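Local coordinates for aspartyl-tRNA synthetase 2 (Thermus thermophilus, PDB 1N9W), which attaches aspartate to both tRNA(Asp) and tRNA(Asn) as a non-discriminating class II synthetase, first activating the amino acid with ATP as Asp-AMP, at residues A121-K126 / R254-T259; L125-A130 / Q399-L404; F324-E329 / T334-L339. All coordinates share one frame; numbering follows the deposited sequence.

Contact 1. Residues A121-K126 / R254-T259; sequences ARAPLK and RLLGAT
The shortest polar bond, from Gly257 N to Arg254 O at 2.8 Å, closes the turn that holds Leu256 against Ala123 and Pro124. It belongs to a Schellman motif ending helix 250-255: Gly257 takes a positive phi that suits glycine, and the chain leaves the helix just after the two leucines that make the contact. Leu256 does most of the work. With CG anti to its carbonyl carbon (chi1 -60°), the isobutyl group reaches over to helix 119-141 and sets its fork on the methyl of Ala123. CD1 lies 3.8 Å from Ala123 CB, and CD2 lies 4.0 Å from the same CB, so both branches rest on one methyl. CD1 also meets the proline ring, 4.0 Å from Pro124 CG, with the two side chains crossing at a slant. Leu255 adds a looser touch at the edge, its CD2 standing 4.3 Å from Ala123 CB.

Helix 119-141 is kinked here, since Pro124 has no N-H to give the preceding turn and Leu125 N makes just a weak bond to Arg122 O. On the dimer side, Arg122 NH2 bonds Val189 O of the second subunit, and Leu125 packs on Met186 of that subunit. This is consistent with the long interface helix of class II motif 1. The contact ties that helix to the end of helix 250-255 by aliphatic groups alone: dispersion and burial hold it, and side-chain shape, with no directional polar bond between the segments, sets how they fit.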
ATOM      1  N   ALA B 121      16.945   8.089  13.164  1.00 25.57           N
ATOM      2  CA  ALA B 121      15.648   8.738  13.050  1.00 23.99           C
ATOM      3  C   ALA B 121      14.812   8.166  11.902  1.00 22.99           C
ATOM      4  O   ALA B 121      13.590   8.050  12.017  1.00 22.22           O
ATOM      5  CB  ALA B 121      15.835  10.244  12.863  1.00 21.51           C
ATOM      6  N   ARG B 122      15.476   7.796  10.811  1.00 20.94           N
ATOM      7  CA  ARG B 122      14.802   7.257   9.618  1.00 21.53           C
ATOM      8  C   ARG B 122      14.553   5.742   9.700  1.00 20.08           C
ATOM      9  O   ARG B 122      13.627   5.224   9.077  1.00 18.67           O
ATOM     10  CB  ARG B 122      15.676   7.526   8.377  1.00 22.93           C
ATOM     11  CG  ARG B 122      16.550   6.319   7.993  1.00 25.21           C
ATOM     12  CD  ARG B 122      18.034   6.614   7.724  1.00 26.29           C
ATOM     13  NE  ARG B 122      18.285   7.295   6.471  1.00 24.63           N
ATOM     14  CZ  ARG B 122      19.408   7.177   5.758  1.00 24.77           C
ATOM     15  NH1 ARG B 122      20.402   6.394   6.160  1.00 20.52           N
ATOM     16  NH2 ARG B 122      19.541   7.860   4.627  1.00 22.15           N
ATOM     17  N   ALA B 123      15.395   5.046  10.464  1.00 17.46           N
ATOM     18  CA  ALA B 123      15.309   3.597  10.575  1.00 20.85           C
ATOM     19  C   ALA B 123      13.934   2.991  10.903  1.00 21.09           C
ATOM     20  O   ALA B 123      13.523   2.008  10.286  1.00 20.13           O
ATOM     21  CB  ALA B 123      16.367   3.090  11.568  1.00 18.50           C
ATOM     22  N   PRO B 124      13.200   3.563  11.869  1.00 22.81           N
ATOM     23  CA  PRO B 124      11.880   3.000  12.201  1.00 23.34           C
ATOM     24  C   PRO B 124      10.906   3.021  11.012  1.00 25.42           C
ATOM     25  O   PRO B 124      10.057   2.133  10.872  1.00 25.16           O
ATOM     26  CB  PRO B 124      11.394   3.897  13.346  1.00 23.30           C
ATOM     27  CG  PRO B 124      12.672   4.358  13.991  1.00 24.16           C
ATOM     28  CD  PRO B 124      13.553   4.660  12.789  1.00 21.86           C
ATOM     29  N   LEU B 125      11.025   4.035  10.161  1.00 25.22           N
ATOM     30  CA  LEU B 125      10.148   4.141   9.001  1.00 26.55           C
ATOM     31  C   LEU B 125      10.525   3.091   7.948  1.00 23.83           C
ATOM     32  O   LEU B 125       9.660   2.561   7.245  1.00 24.83           O
ATOM     33  CB  LEU B 125      10.227   5.561   8.401  1.00 27.58           C
ATOM     34  CG  LEU B 125       9.789   6.731   9.299  1.00 29.42           C
ATOM     35  CD1 LEU B 125       9.923   8.059   8.559  1.00 30.79           C
ATOM     36  CD2 LEU B 125       8.336   6.525   9.732  1.00 30.98           C
ATOM     37  N   LYS B 126      11.816   2.792   7.860  1.00 22.76           N
ATOM     38  CA  LYS B 126      12.327   1.804   6.918  1.00 23.43           C
ATOM     39  C   LYS B 126      11.827   0.425   7.366  1.00 23.71           C
ATOM     40  O   LYS B 126      11.422  -0.406   6.549  1.00 21.74           O
ATOM     41  CB  LYS B 126      13.858   1.845   6.910  1.00 24.28           C
ATOM     42  CG  LYS B 126      14.543   0.880   5.952  1.00 29.13           C
ATOM     43  CD  LYS B 126      14.188   1.171   4.508  1.00 28.88           C
ATOM     44  CE  LYS B 126      15.014   0.320   3.546  1.00 32.59           C
ATOM     45  NZ  LYS B 126      14.467   0.388   2.145  1.00 31.72           N
ATOM     46  N   ARG B 254      19.342  -3.739  13.723  1.00 34.17           N
ATOM     47  CA  ARG B 254      20.566  -3.795  14.511  1.00 35.20           C
ATOM     48  C   ARG B 254      21.037  -2.409  14.945  1.00 36.42           C
ATOM     49  O   ARG B 254      21.494  -2.224  16.073  1.00 37.82           O
ATOM     50  CB  ARG B 254      21.670  -4.497  13.721  1.00 35.82           C
ATOM     51  CG  ARG B 254      21.496  -6.002  13.635  1.00 37.63           C
ATOM     52  CD  ARG B 254      22.716  -6.647  13.004  1.00 40.34           C
ATOM     53  NE  ARG B 254      22.790  -6.405  11.559  1.00 40.15           N
ATOM     54  CZ  ARG B 254      22.013  -7.010  10.667  1.00 40.69           C
ATOM     55  NH1 ARG B 254      21.103  -7.890  11.070  1.00 41.51           N
ATOM     56  NH2 ARG B 254      22.150  -6.746   9.375  1.00 39.93           N
ATOM     57  N   LEU B 255      20.923  -1.432  14.052  1.00 36.08           N
ATOM     58  CA  LEU B 255      21.348  -0.071  14.366  1.00 35.29           C
ATOM     59  C   LEU B 255      20.601   0.475  15.585  1.00 35.82           C
ATOM     60  O   LEU B 255      21.198   1.099  16.462  1.00 36.38           O
ATOM     61  CB  LEU B 255      21.104   0.830  13.155  1.00 35.77           C
ATOM     62  CG  LEU B 255      21.228   2.338  13.374  1.00 35.19           C
ATOM     63  CD1 LEU B 255      22.696   2.723  13.532  1.00 36.08           C
ATOM     64  CD2 LEU B 255      20.598   3.061  12.199  1.00 33.35           C
ATOM     65  N   LEU B 256      19.293   0.240  15.640  1.00 36.22           N
ATOM     66  CA  LEU B 256      18.495   0.718  16.766  1.00 37.60           C
ATOM     67  C   LEU B 256      18.709  -0.194  17.972  1.00 38.11           C
ATOM     68  O   LEU B 256      18.201   0.065  19.060  1.00 36.92           O
ATOM     69  CB  LEU B 256      17.011   0.763  16.378  1.00 37.04           C
ATOM     70  CG  LEU B 256      16.646   1.665  15.192  1.00 36.28           C
ATOM     71  CD1 LEU B 256      15.219   1.411  14.751  1.00 33.86           C
ATOM     72  CD2 LEU B 256      16.838   3.117  15.578  1.00 34.42           C
ATOM     73  N   GLY B 257      19.473  -1.262  17.764  1.00 40.30           N
ATOM     74  CA  GLY B 257      19.750  -2.198  18.839  1.00 43.16           C
ATOM     75  C   GLY B 257      18.512  -2.792  19.491  1.00 44.72           C
ATOM     76  O   GLY B 257      18.575  -3.264  20.619  1.00 45.01           O
ATOM     77  N   ALA B 258      17.387  -2.775  18.788  1.00 45.14           N
ATOM     78  CA  ALA B 258      16.153  -3.321  19.339  1.00 46.35           C
ATOM     79  C   ALA B 258      16.280  -4.822  19.590  1.00 45.58           C
ATOM     80  O   ALA B 258      16.835  -5.544  18.761  1.00 46.99           O
ATOM     81  CB  ALA B 258      14.994  -3.052  18.378  1.00 46.97           C
ATOM     82  N   THR B 259      15.777  -5.292  20.728  1.00 44.37           N
ATOM     83  CA  THR B 259      15.825  -6.723  21.035  1.00 44.05           C
ATOM     84  C   THR B 259      14.609  -7.366  20.358  1.00 42.65           C
ATOM     85  O   THR B 259      13.485  -6.884  20.504  1.00 40.89           O
ATOM     86  CB  THR B 259      15.754  -6.984  22.560  1.00 44.52           C
ATOM     87  OG1 THR B 259      14.510  -6.497  23.077  1.00 46.82           O
ATOM     88  CG2 THR B 259      16.903  -6.295  23.276  1.00 44.20           C
TER

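Contact 2. Residues L125-A130 / Q399-L404; sequences LKVQAA and QKLLGL
Val127 carries CG1 anti to its backbone N (chi1 172°) and CG2 anti to its carbonyl carbon, which splays the two methyls on the side where Leu402 arrives. Leu402 in turn has CG anti to its own carbonyl carbon (chi1 -58°), and with chi2 extended (174°) this sends CD1 toward the valine. The two side chains meet tip to tip. Leu402 CD1 sits 4.0 Å from Val127 CB, and it is hardly farther from the branches, 4.1 Å from Val127 CG1 and 4.2 Å from Val127 CG2. A single methyl is thus seated against the whole isopropyl group. Leu401 joins from the neighbouring position, its CD2 lying 4.4 Å from Val127 CG1, a looser touch on that one branch.

Beyond Leu402 the chain turns off at Gly403, whose positive phi favours glycine. The turn is tied back by the bond from Leu404 N to Gln399 O at 3.1 Å, while Gln399 NE2 adds a weak bond to Leu404 O. Around this core, Leu402 also packs on Pro124 and Leu256, and Leu401 on Leu131, Trp260 and Phe341. Gln128 and Ala129 meet Phe148 and Glu146 of the second subunit, so helix 119-141 serves the dimer as well.

Helix 394-402 follows strand 387-393, a strand-helix pair that fits class II motif 3, and Arg396 on it is a predicted ATP-binding residue. The contact joins this helix to the probable motif 1 helix. Its chemistry is purely hydrocarbon and buried: the touching groups leave no polar atom of their own to satisfy, and complementary shape, with burial away from water, supplies the hold.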
ATOM      1  N   LEU B 125      11.025   4.035  10.161  1.00 25.22           N
ATOM      2  CA  LEU B 125      10.148   4.141   9.001  1.00 26.55           C
ATOM      3  C   LEU B 125      10.525   3.091   7.948  1.00 23.83           C
ATOM      4  O   LEU B 125       9.660   2.561   7.245  1.00 24.83           O
ATOM      5  CB  LEU B 125      10.227   5.561   8.401  1.00 27.58           C
ATOM      6  CG  LEU B 125       9.789   6.731   9.299  1.00 29.42           C
ATOM      7  CD1 LEU B 125       9.923   8.059   8.559  1.00 30.79           C
ATOM      8  CD2 LEU B 125       8.336   6.525   9.732  1.00 30.98           C
ATOM      9  N   LYS B 126      11.816   2.792   7.860  1.00 22.76           N
ATOM     10  CA  LYS B 126      12.327   1.804   6.918  1.00 23.43           C
ATOM     11  C   LYS B 126      11.827   0.425   7.366  1.00 23.71           C
ATOM     12  O   LYS B 126      11.422  -0.406   6.549  1.00 21.74           O
ATOM     13  CB  LYS B 126      13.858   1.845   6.910  1.00 24.28           C
ATOM     14  CG  LYS B 126      14.543   0.880   5.952  1.00 29.13           C
ATOM     15  CD  LYS B 126      14.188   1.171   4.508  1.00 28.88           C
ATOM     16  CE  LYS B 126      15.014   0.320   3.546  1.00 32.59           C
ATOM     17  NZ  LYS B 126      14.467   0.388   2.145  1.00 31.72           N
ATOM     18  N   VAL B 127      11.841   0.199   8.674  1.00 22.95           N
ATOM     19  CA  VAL B 127      11.382  -1.064   9.223  1.00 23.46           C
ATOM     20  C   VAL B 127       9.873  -1.186   9.019  1.00 21.76           C
ATOM     21  O   VAL B 127       9.373  -2.250   8.664  1.00 20.84           O
ATOM     22  CB  VAL B 127      11.762  -1.166  10.735  1.00 23.96           C
ATOM     23  CG1 VAL B 127      11.110  -2.390  11.369  1.00 20.21           C
ATOM     24  CG2 VAL B 127      13.284  -1.264  10.870  1.00 22.76           C
ATOM     25  N   GLN B 128       9.153  -0.084   9.210  1.00 23.53           N
ATOM     26  CA  GLN B 128       7.698  -0.102   9.023  1.00 24.07           C
ATOM     27  C   GLN B 128       7.329  -0.469   7.580  1.00 23.85           C
ATOM     28  O   GLN B 128       6.374  -1.206   7.353  1.00 23.85           O
ATOM     29  CB  GLN B 128       7.098   1.256   9.348  1.00 23.54           C
ATOM     30  CG  GLN B 128       5.578   1.267   9.287  1.00 27.97           C
ATOM     31  CD  GLN B 128       5.010   2.624   9.612  1.00 28.61           C
ATOM     32  OE1 GLN B 128       4.791   3.449   8.726  1.00 30.77           O
ATOM     33  NE2 GLN B 128       4.787   2.875  10.896  1.00 31.50           N
ATOM     34  N   ALA B 129       8.082   0.064   6.618  1.00 22.31           N
ATOM     35  CA  ALA B 129       7.815  -0.220   5.223  1.00 21.98           C
ATOM     36  C   ALA B 129       8.016  -1.703   4.988  1.00 21.78           C
ATOM     37  O   ALA B 129       7.296  -2.328   4.203  1.00 20.10           O
ATOM     38  CB  ALA B 129       8.739   0.593   4.313  1.00 21.08           C
ATOM     39  N   ALA B 130       8.994  -2.286   5.671  1.00 22.80           N
ATOM     40  CA  ALA B 130       9.233  -3.713   5.501  1.00 22.54           C
ATOM     41  C   ALA B 130       8.059  -4.495   6.098  1.00 23.03           C
ATOM     42  O   ALA B 130       7.525  -5.387   5.443  1.00 22.88           O
ATOM     43  CB  ALA B 130      10.558  -4.107   6.163  1.00 22.78           C
ATOM     44  N   GLN B 399       6.753   0.619  16.958  1.00 31.33           N
ATOM     45  CA  GLN B 399       7.267   1.260  18.162  1.00 33.38           C
ATOM     46  C   GLN B 399       7.749   0.229  19.176  1.00 32.61           C
ATOM     47  O   GLN B 399       8.909   0.238  19.597  1.00 32.93           O
ATOM     48  CB  GLN B 399       6.173   2.111  18.802  1.00 35.26           C
ATOM     49  CG  GLN B 399       6.635   2.944  19.978  1.00 37.62           C
ATOM     50  CD  GLN B 399       5.644   2.914  21.121  1.00 39.86           C
ATOM     51  OE1 GLN B 399       4.430   2.957  20.908  1.00 40.31           O
ATOM     52  NE2 GLN B 399       6.154   2.846  22.345  1.00 41.99           N
ATOM     53  N   LYS B 400       6.848  -0.659  19.571  1.00 32.61           N
ATOM     54  CA  LYS B 400       7.178  -1.683  20.542  1.00 33.20           C
ATOM     55  C   LYS B 400       8.223  -2.674  20.051  1.00 32.81           C
ATOM     56  O   LYS B 400       9.025  -3.187  20.835  1.00 33.70           O
ATOM     57  CB  LYS B 400       5.902  -2.408  20.984  1.00 33.58           C
ATOM     58  CG  LYS B 400       5.143  -1.638  22.048  1.00 37.04           C
ATOM     59  CD  LYS B 400       6.004  -1.532  23.309  1.00 38.41           C
ATOM     60  CE  LYS B 400       5.409  -0.600  24.339  1.00 40.80           C
ATOM     61  NZ  LYS B 400       6.198  -0.629  25.597  1.00 43.21           N
ATOM     62  N   LEU B 401       8.233  -2.930  18.749  1.00 32.32           N
ATOM     63  CA  LEU B 401       9.194  -3.861  18.159  1.00 30.03           C
ATOM     64  C   LEU B 401      10.610  -3.310  18.246  1.00 30.07           C
ATOM     65  O   LEU B 401      11.561  -4.051  18.490  1.00 28.91           O
ATOM     66  CB  LEU B 401       8.851  -4.104  16.689  1.00 31.42           C
ATOM     67  CG  LEU B 401       9.701  -5.121  15.923  1.00 32.22           C
ATOM     68  CD1 LEU B 401       9.393  -6.518  16.432  1.00 32.32           C
ATOM     69  CD2 LEU B 401       9.391  -5.042  14.427  1.00 33.14           C
ATOM     70  N   LEU B 402      10.748  -2.005  18.042  1.00 29.67           N
ATOM     71  CA  LEU B 402      12.059  -1.374  18.057  1.00 30.87           C
ATOM     72  C   LEU B 402      12.466  -0.727  19.379  1.00 31.68           C
ATOM     73  O   LEU B 402      13.542  -0.134  19.477  1.00 30.42           O
ATOM     74  CB  LEU B 402      12.132  -0.339  16.932  1.00 30.62           C
ATOM     75  CG  LEU B 402      11.865  -0.938  15.552  1.00 30.74           C
ATOM     76  CD1 LEU B 402      11.810   0.153  14.499  1.00 27.44           C
ATOM     77  CD2 LEU B 402      12.946  -1.955  15.236  1.00 30.90           C
ATOM     78  N   GLY B 403      11.607  -0.837  20.390  1.00 31.95           N
ATOM     79  CA  GLY B 403      11.910  -0.264  21.690  1.00 33.47           C
ATOM     80  C   GLY B 403      12.033   1.243  21.642  1.00 36.06           C
ATOM     81  O   GLY B 403      12.932   1.825  22.244  1.00 35.79           O
ATOM     82  N   LEU B 404      11.117   1.886  20.932  1.00 37.96           N
ATOM     83  CA  LEU B 404      11.156   3.334  20.802  1.00 41.08           C
ATOM     84  C   LEU B 404      10.386   4.033  21.920  1.00 43.02           C
ATOM     85  O   LEU B 404       9.430   3.479  22.468  1.00 42.89           O
ATOM     86  CB  LEU B 404      10.580   3.737  19.441  1.00 39.80           C
ATOM     87  CG  LEU B 404      11.094   2.921  18.248  1.00 41.03           C
ATOM     88  CD1 LEU B 404      10.254   3.226  17.020  1.00 39.48           C
ATOM     89  CD2 LEU B 404      12.556   3.222  17.998  1.00 38.67           C
TER

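Contact 3. Residues F324-E329 / T334-L339; sequences FYTYPE and TRSFDL
Tyr327 and Arg335 meet twice, first through the backbone: Arg335 N bonds Tyr327 O at 3.0 Å. The same oxygen takes a CA-H···O contact from Thr334 CA, beside the lone beta bridge pairing Pro328 with Thr334. Arg335 itself centres an inverse gamma turn. Thr334 OG1 accepts from Ser336 OG at 2.9 Å and bonds Tyr317 O.

Flat groups come next. Tyr327 has CG anti to its backbone N (chi1 -161°) and Arg335 runs extended from CG to NE, which lays the guanidinium along the ring, their planes 26° apart. Tyr327 CE2 stands over the guanidinium centre, 3.4 Å from Arg335 CZ, whereas Arg335 NH1 is offset toward the ring's rim.

The loop residues 324-329 lie against the start of strand 336-341 in the largely antiparallel sheet of the class II catalytic domain; the Tyr327 side chain is about 6 Å from that of Arg352, a predicted aspartate-binding residue.

Among charges, a long salt bridge joins Glu329 OE1 to Arg335 NE at 3.6 Å, at the guanidinium edge, the carboxylate turned 73° from it. Glu329 OE2 pairs with Arg316, and Arg335 NH1 bonds Gln351 OE1. A leucine in place of Arg335 would probably leave Glu329 with Arg316 alone, Gln351 OE1 without this bond, and Tyr327 without its flat cover.

Apolar packing centres on Thr326, whose CG2 presses tightly on Thr334 CB at 3.5 Å and also touches Ser336 CB.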
ATOM      1  N   PHE B 324     -22.130  -3.171  18.392  1.00 59.16           N
ATOM      2  CA  PHE B 324     -23.309  -3.999  18.178  1.00 59.51           C
ATOM      3  C   PHE B 324     -23.132  -5.025  17.067  1.00 59.18           C
ATOM      4  O   PHE B 324     -23.923  -5.962  16.957  1.00 59.24           O
ATOM      5  CB  PHE B 324     -24.509  -3.114  17.855  1.00 60.12           C
ATOM      6  CG  PHE B 324     -24.513  -2.581  16.453  1.00 60.29           C
ATOM      7  CD1 PHE B 324     -25.087  -3.316  15.420  1.00 59.52           C
ATOM      8  CD2 PHE B 324     -23.893  -1.375  16.156  1.00 59.64           C
ATOM      9  CE1 PHE B 324     -25.067  -2.839  14.115  1.00 59.91           C
ATOM     10  CE2 PHE B 324     -23.867  -0.891  14.855  1.00 60.01           C
ATOM     11  CZ  PHE B 324     -24.443  -1.632  13.831  1.00 60.13           C
ATOM     12  N   TYR B 325     -22.109  -4.846  16.235  1.00 58.94           N
ATOM     13  CA  TYR B 325     -21.866  -5.780  15.134  1.00 58.88           C
ATOM     14  C   TYR B 325     -20.979  -6.956  15.526  1.00 58.38           C
ATOM     15  O   TYR B 325     -20.716  -7.841  14.712  1.00 58.59           O
ATOM     16  CB  TYR B 325     -21.272  -5.045  13.923  1.00 59.85           C
ATOM     17  CG  TYR B 325     -20.065  -4.173  14.208  1.00 60.89           C
ATOM     18  CD1 TYR B 325     -18.885  -4.714  14.722  1.00 61.06           C
ATOM     19  CD2 TYR B 325     -20.099  -2.803  13.941  1.00 61.30           C
ATOM     20  CE1 TYR B 325     -17.770  -3.913  14.962  1.00 61.53           C
ATOM     21  CE2 TYR B 325     -18.991  -1.994  14.175  1.00 62.03           C
ATOM     22  CZ  TYR B 325     -17.831  -2.556  14.687  1.00 62.18           C
ATOM     23  OH  TYR B 325     -16.738  -1.759  14.925  1.00 62.80           O
ATOM     24  N   THR B 326     -20.530  -6.968  16.776  1.00 57.73           N
ATOM     25  CA  THR B 326     -19.680  -8.046  17.259  1.00 57.80           C
ATOM     26  C   THR B 326     -20.527  -9.285  17.534  1.00 59.12           C
ATOM     27  O   THR B 326     -21.476  -9.229  18.310  1.00 58.35           O
ATOM     28  CB  THR B 326     -18.963  -7.639  18.550  1.00 56.85           C
ATOM     29  OG1 THR B 326     -18.335  -6.369  18.359  1.00 55.93           O
ATOM     30  CG2 THR B 326     -17.904  -8.670  18.915  1.00 55.39           C
ATOM     31  N   TYR B 327     -20.174 -10.396  16.890  1.00 61.02           N
ATOM     32  CA  TYR B 327     -20.896 -11.653  17.054  1.00 62.52           C
ATOM     33  C   TYR B 327     -21.031 -11.981  18.542  1.00 64.27           C
ATOM     34  O   TYR B 327     -20.036 -12.222  19.226  1.00 62.88           O
ATOM     35  CB  TYR B 327     -20.159 -12.794  16.344  1.00 62.29           C
ATOM     36  CG  TYR B 327     -21.020 -14.009  16.069  1.00 61.90           C
ATOM     37  CD1 TYR B 327     -21.691 -14.151  14.854  1.00 62.47           C
ATOM     38  CD2 TYR B 327     -21.196 -14.996  17.036  1.00 62.74           C
ATOM     39  CE1 TYR B 327     -22.520 -15.248  14.610  1.00 63.55           C
ATOM     40  CE2 TYR B 327     -22.025 -16.097  16.805  1.00 63.63           C
ATOM     41  CZ  TYR B 327     -22.684 -16.215  15.590  1.00 64.10           C
ATOM     42  OH  TYR B 327     -23.514 -17.292  15.357  1.00 63.87           O
ATOM     43  N   PRO B 328     -22.273 -11.981  19.059  1.00 65.97           N
ATOM     44  CA  PRO B 328     -22.556 -12.277  20.466  1.00 67.65           C
ATOM     45  C   PRO B 328     -22.330 -13.733  20.853  1.00 69.63           C
ATOM     46  O   PRO B 328     -22.473 -14.639  20.034  1.00 69.29           O
ATOM     47  CB  PRO B 328     -24.020 -11.877  20.616  1.00 66.95           C
ATOM     48  CG  PRO B 328     -24.198 -10.820  19.573  1.00 66.72           C
ATOM     49  CD  PRO B 328     -23.468 -11.427  18.405  1.00 66.06           C
ATOM     50  N   GLU B 329     -21.983 -13.947  22.115  1.00 72.63           N
ATOM     51  CA  GLU B 329     -21.764 -15.284  22.647  1.00 76.17           C
ATOM     52  C   GLU B 329     -22.855 -15.441  23.698  1.00 77.87           C
ATOM     53  O   GLU B 329     -23.295 -14.457  24.292  1.00 77.88           O
ATOM     54  CB  GLU B 329     -20.377 -15.370  23.283  1.00 77.35           C
ATOM     55  CG  GLU B 329     -19.805 -16.783  23.393  1.00 79.80           C
ATOM     56  CD  GLU B 329     -19.452 -17.385  22.040  1.00 80.56           C
ATOM     57  OE1 GLU B 329     -20.335 -17.426  21.159  1.00 81.00           O
ATOM     58  OE2 GLU B 329     -18.291 -17.812  21.857  1.00 81.56           O
ATOM     59  N   THR B 334     -18.469 -12.107  23.681  1.00 67.26           N
ATOM     60  CA  THR B 334     -18.514 -11.948  22.231  1.00 64.70           C
ATOM     61  C   THR B 334     -17.306 -12.646  21.622  1.00 63.39           C
ATOM     62  O   THR B 334     -16.339 -12.949  22.321  1.00 62.89           O
ATOM     63  CB  THR B 334     -18.469 -10.459  21.819  1.00 64.26           C
ATOM     64  OG1 THR B 334     -17.402  -9.803  22.511  1.00 62.55           O
ATOM     65  CG2 THR B 334     -19.779  -9.772  22.145  1.00 65.04           C
ATOM     66  N   ARG B 335     -17.367 -12.906  20.320  1.00 62.07           N
ATOM     67  CA  ARG B 335     -16.268 -13.559  19.622  1.00 61.24           C
ATOM     68  C   ARG B 335     -15.249 -12.523  19.161  1.00 60.42           C
ATOM     69  O   ARG B 335     -14.851 -12.495  17.996  1.00 60.94           O
ATOM     70  CB  ARG B 335     -16.795 -14.335  18.418  1.00 61.88           C
ATOM     71  CG  ARG B 335     -17.678 -15.501  18.789  1.00 62.68           C
ATOM     72  CD  ARG B 335     -18.114 -16.253  17.551  1.00 63.65           C
ATOM     73  NE  ARG B 335     -18.924 -17.416  17.889  1.00 64.34           N
ATOM     74  CZ  ARG B 335     -19.420 -18.262  16.997  1.00 64.32           C
ATOM     75  NH1 ARG B 335     -19.189 -18.075  15.705  1.00 64.30           N
ATOM     76  NH2 ARG B 335     -20.148 -19.296  17.398  1.00 64.15           N
ATOM     77  N   SER B 336     -14.839 -11.670  20.092  1.00 59.18           N
ATOM     78  CA  SER B 336     -13.872 -10.622  19.815  1.00 57.44           C
ATOM     79  C   SER B 336     -12.562 -10.911  20.543  1.00 56.22           C
ATOM     80  O   SER B 336     -12.514 -11.759  21.437  1.00 54.95           O
ATOM     81  CB  SER B 336     -14.427  -9.270  20.268  1.00 58.14           C
ATOM     82  OG  SER B 336     -14.732  -9.292  21.651  1.00 58.34           O
ATOM     83  N   PHE B 337     -11.503 -10.204  20.149  1.00 53.56           N
ATOM     84  CA  PHE B 337     -10.189 -10.375  20.760  1.00 51.15           C
ATOM     85  C   PHE B 337      -9.294  -9.154  20.527  1.00 49.53           C
ATOM     86  O   PHE B 337      -9.490  -8.397  19.577  1.00 48.32           O
ATOM     87  CB  PHE B 337      -9.504 -11.639  20.210  1.00 52.16           C
ATOM     88  CG  PHE B 337      -9.183 -11.576  18.734  1.00 52.32           C
ATOM     89  CD1 PHE B 337      -8.082 -10.860  18.271  1.00 52.13           C
ATOM     90  CD2 PHE B 337     -10.002 -12.211  17.805  1.00 52.89           C
ATOM     91  CE1 PHE B 337      -7.799 -10.776  16.906  1.00 51.92           C
ATOM     92  CE2 PHE B 337      -9.728 -12.133  16.437  1.00 53.34           C
ATOM     93  CZ  PHE B 337      -8.627 -11.412  15.991  1.00 52.69           C
ATOM     94  N   ASP B 338      -8.320  -8.974  21.412  1.00 46.65           N
ATOM     95  CA  ASP B 338      -7.367  -7.879  21.334  1.00 43.47           C
ATOM     96  C   ASP B 338      -5.994  -8.488  21.475  1.00 42.78           C
ATOM     97  O   ASP B 338      -5.805  -9.397  22.279  1.00 42.37           O
ATOM     98  CB  ASP B 338      -7.594  -6.886  22.474  1.00 43.26           C
ATOM     99  CG  ASP B 338      -8.535  -5.773  22.096  1.00 43.74           C
ATOM    100  OD1 ASP B 338      -9.302  -5.944  21.128  1.00 44.32           O
ATOM    101  OD2 ASP B 338      -8.511  -4.720  22.773  1.00 45.09           O
ATOM    102  N   LEU B 339      -5.036  -8.005  20.691  1.00 41.50           N
ATOM    103  CA  LEU B 339      -3.682  -8.538  20.785  1.00 40.51           C
ATOM    104  C   LEU B 339      -2.809  -7.555  21.550  1.00 40.15           C
ATOM    105  O   LEU B 339      -2.762  -6.369  21.225  1.00 40.69           O
ATOM    106  CB  LEU B 339      -3.091  -8.779  19.394  1.00 39.29           C
ATOM    107  CG  LEU B 339      -1.609  -9.164  19.367  1.00 39.27           C
ATOM    108  CD1 LEU B 339      -1.386 -10.437  20.177  1.00 38.93           C
ATOM    109  CD2 LEU B 339      -1.154  -9.355  17.929  1.00 37.69           C
TER

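How the contacts relate
Contacts 1 and 2 are neighbours, their centres about 6 Å apart, and both use helix 119-141 from consecutive turns. Leu402 CD1 joins them, lying 3.6 Å from Leu256 CD1, so the ends of helices 250-255 and 394-402 share one hydrocarbon patch. Contact 2 is the buried part of it and contact 1 only partly so; both also border the second subunit. Contact 3 stands apart, its centre about 29 Å from that of contact 2 and about 35 Å from that of contact 1. Local in sequence and partly buried, near predicted aspartate-binding residues, it relies on a backbone bond, a salt bridge and a covered ring where the other two rely on aliphatic fit.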